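Local coordinates for activator of Hsp90 ATPase homologue 1/2-like C-terminal domain-containing protein (Staphylococcus saprophyticus subsp. saprophyticus, PDB 3Q6A) that is of unknown function but belongs to the AHA1 family, related to activators of the Hsp90 ATPase, and probably adopts their Bet v 1-like helix-grip fold, at residues 5-10 with 115-120. Sequence-based numbering, arbitrary orientation.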
loop_
_atom_site.group_PDB
_atom_site.type_symbol
_atom_site.label_atom_id
_atom_site.label_comp_id
_atom_site.label_asym_id
_atom_site.label_seq_id
_atom_site.Cartn_x
_atom_site.Cartn_y
_atom_site.Cartn_z
ATOM N N THR D 5 10.199 -3.108 4.436
ATOM C CA THR D 5 9.420 -2.795 3.248
ATOM C C THR D 5 10.205 -1.866 2.327
ATOM O O THR D 5 10.849 -0.929 2.784
ATOM C CB THR D 5 8.082 -2.123 3.633
ATOM O OG1 THR D 5 7.429 -2.919 4.629
ATOM C CG2 THR D 5 7.179 -2.015 2.428
ATOM N N LYS D 6 10.156 -2.131 1.028
ATOM C CA LYS D 6 10.874 -1.300 0.067
ATOM C C LYS D 6 9.911 -0.738 -0.957
ATOM O O LYS D 6 9.014 -1.447 -1.418
ATOM C CB LYS D 6 11.960 -2.120 -0.637
ATOM C CG LYS D 6 13.102 -2.549 0.270
ATOM C CD LYS D 6 14.180 -3.314 -0.488
ATOM C CE LYS D 6 15.358 -3.618 0.425
ATOM N NZ LYS D 6 16.455 -4.349 -0.271
HETATM N N MSE D 7 10.078 0.539 -1.294
HETATM C CA MSE D 7 9.208 1.194 -2.269
HETATM C C MSE D 7 10.009 2.101 -3.197
HETATM O O MSE D 7 10.778 2.943 -2.743
HETATM C CB MSE D 7 8.147 2.042 -1.570
HETATM C CG MSE D 7 7.169 2.736 -2.530
HETATM SE SE MSE D 7 6.014 1.579 -3.347
HETATM C CE MSE D 7 4.875 1.188 -1.909
ATOM N N GLN D 8 9.810 1.922 -4.493
ATOM C CA GLN D 8 10.480 2.747 -5.488
ATOM C C GLN D 8 9.682 4.025 -5.669
ATOM O O GLN D 8 8.453 3.988 -5.763
ATOM C CB GLN D 8 10.582 1.989 -6.821
ATOM C CG GLN D 8 10.899 2.887 -8.009
ATOM C CD GLN D 8 12.315 3.447 -7.990
ATOM O OE1 GLN D 8 12.548 4.555 -8.471
ATOM N NE2 GLN D 8 13.269 2.674 -7.459
ATOM N N VAL D 9 10.374 5.162 -5.657
ATOM C CA VAL D 9 9.750 6.461 -5.859
ATOM C C VAL D 9 10.593 7.165 -6.928
ATOM O O VAL D 9 11.795 7.367 -6.747
ATOM C CB VAL D 9 9.736 7.308 -4.579
ATOM C CG1 VAL D 9 8.901 8.531 -4.817
ATOM C CG2 VAL D 9 9.173 6.489 -3.398
ATOM N N ASP D 10 9.949 7.548 -8.028
ATOM C CA ASP D 10 10.647 8.150 -9.169
ATOM C C ASP D 10 11.055 9.622 -9.089
ATOM O O ASP D 10 10.743 10.421 -9.985
ATOM C CB ASP D 10 9.825 7.920 -10.445
ATOM C CG ASP D 10 9.595 6.442 -10.746
ATOM O OD1 ASP D 10 10.282 5.566 -10.170
ATOM O OD2 ASP D 10 8.724 6.144 -11.593
HETATM N N MSE D 115 1.667 3.664 3.870
HETATM C CA MSE D 115 2.358 4.953 3.969
HETATM C C MSE D 115 3.301 5.188 2.782
HETATM O O MSE D 115 3.342 6.287 2.226
HETATM C CB MSE D 115 3.154 5.053 5.286
HETATM C CG MSE D 115 3.918 6.406 5.503
HETATM SE SE MSE D 115 5.572 6.543 4.705
HETATM C CE MSE D 115 6.496 5.545 5.788
ATOM N N LEU D 116 4.038 4.157 2.392
ATOM C CA LEU D 116 4.998 4.273 1.289
ATOM C C LEU D 116 4.263 4.459 -0.036
ATOM O O LEU D 116 4.784 5.096 -0.959
ATOM C CB LEU D 116 5.931 3.036 1.263
ATOM C CG LEU D 116 6.930 2.976 2.436
ATOM C CD1 LEU D 116 7.672 1.643 2.472
ATOM C CD2 LEU D 116 7.918 4.143 2.295
ATOM N N SER D 117 3.048 3.913 -0.140
ATOM C CA SER D 117 2.251 4.082 -1.360
ATOM C C SER D 117 1.761 5.512 -1.417
ATOM O O SER D 117 1.750 6.127 -2.475
ATOM C CB SER D 117 1.040 3.128 -1.371
ATOM O OG SER D 117 1.495 1.793 -1.407
ATOM N N CYS D 118 1.343 6.042 -0.274
ATOM C CA CYS D 118 0.896 7.429 -0.204
ATOM C C CYS D 118 2.098 8.320 -0.530
ATOM O O CYS D 118 1.965 9.335 -1.208
ATOM C CB CYS D 118 0.399 7.756 1.198
ATOM S SG CYS D 118 -1.133 6.917 1.644
ATOM N N LEU D 119 3.266 7.938 -0.024
ATOM C CA LEU D 119 4.489 8.696 -0.287
ATOM C C LEU D 119 4.744 8.780 -1.799
ATOM O O LEU D 119 4.940 9.870 -2.354
ATOM C CB LEU D 119 5.674 8.023 0.397
ATOM C CG LEU D 119 7.044 8.619 0.067
ATOM C CD1 LEU D 119 7.124 10.045 0.625
ATOM C CD2 LEU D 119 8.139 7.733 0.600
ATOM N N LYS D 120 4.725 7.625 -2.453
ATOM C CA LYS D 120 4.981 7.521 -3.890
ATOM C C LYS D 120 4.032 8.392 -4.709
ATOM O O LYS D 120 4.455 9.133 -5.621
ATOM C CB LYS D 120 4.888 6.052 -4.313
ATOM C CG LYS D 120 5.194 5.779 -5.794
ATOM C CD LYS D 120 5.011 4.310 -6.142
ATOM C CE LYS D 120 5.312 4.026 -7.624
ATOM N NZ LYS D 120 6.778 4.198 -7.977
#
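Strand 5-9 and helix segment 115-120 run the same way, their axes 7° apart and 8.6 Å from each other at closest approach. M7, a selenomethionine, carries the centre of the interface and can be followed outward. Its CB lies 3.7 Å from CB of L116, the two side chains passing in opposite directions. With CG anti to the backbone N, the chain then bends at chi2 and again at chi3. CG comes to rest near the carbonyl oxygen of L116, which already accepts the helical bond from K120 N. SE stands 4.0 Å from CD of K120, whose chain crosses at roughly a right angle, and CE ends 3.5 Å from OG of S117, a hydroxyl hydrogen-bonded to V113 O.

K120 is extended until a turn at the last torsion delivers NZ to the backbone oxygen of Q8 at 2.8 Å. The C=O...N angle is 131° and NZ stands 47° out of the carbonyl plane, above it and not along a lone pair. NZ also forms a salt bridge with E124; that carboxylate accepts a hydrogen bond from N of D10, just after the strand. Toward the other end, CD1 of L116 meets CG2 of T5 at 3.7 Å, while T5 OG1 is hydrogen-bonded to NZ of K109.

L119 also touches helix 13-21, while Y114 and I129 of the second subunit pack on M7 and K120. Helix 102-125 packs along edge strand 3-9 of the antiparallel sheet, beside strand 87-94, consistent with the helix-grip fold of Bet v 1-like families.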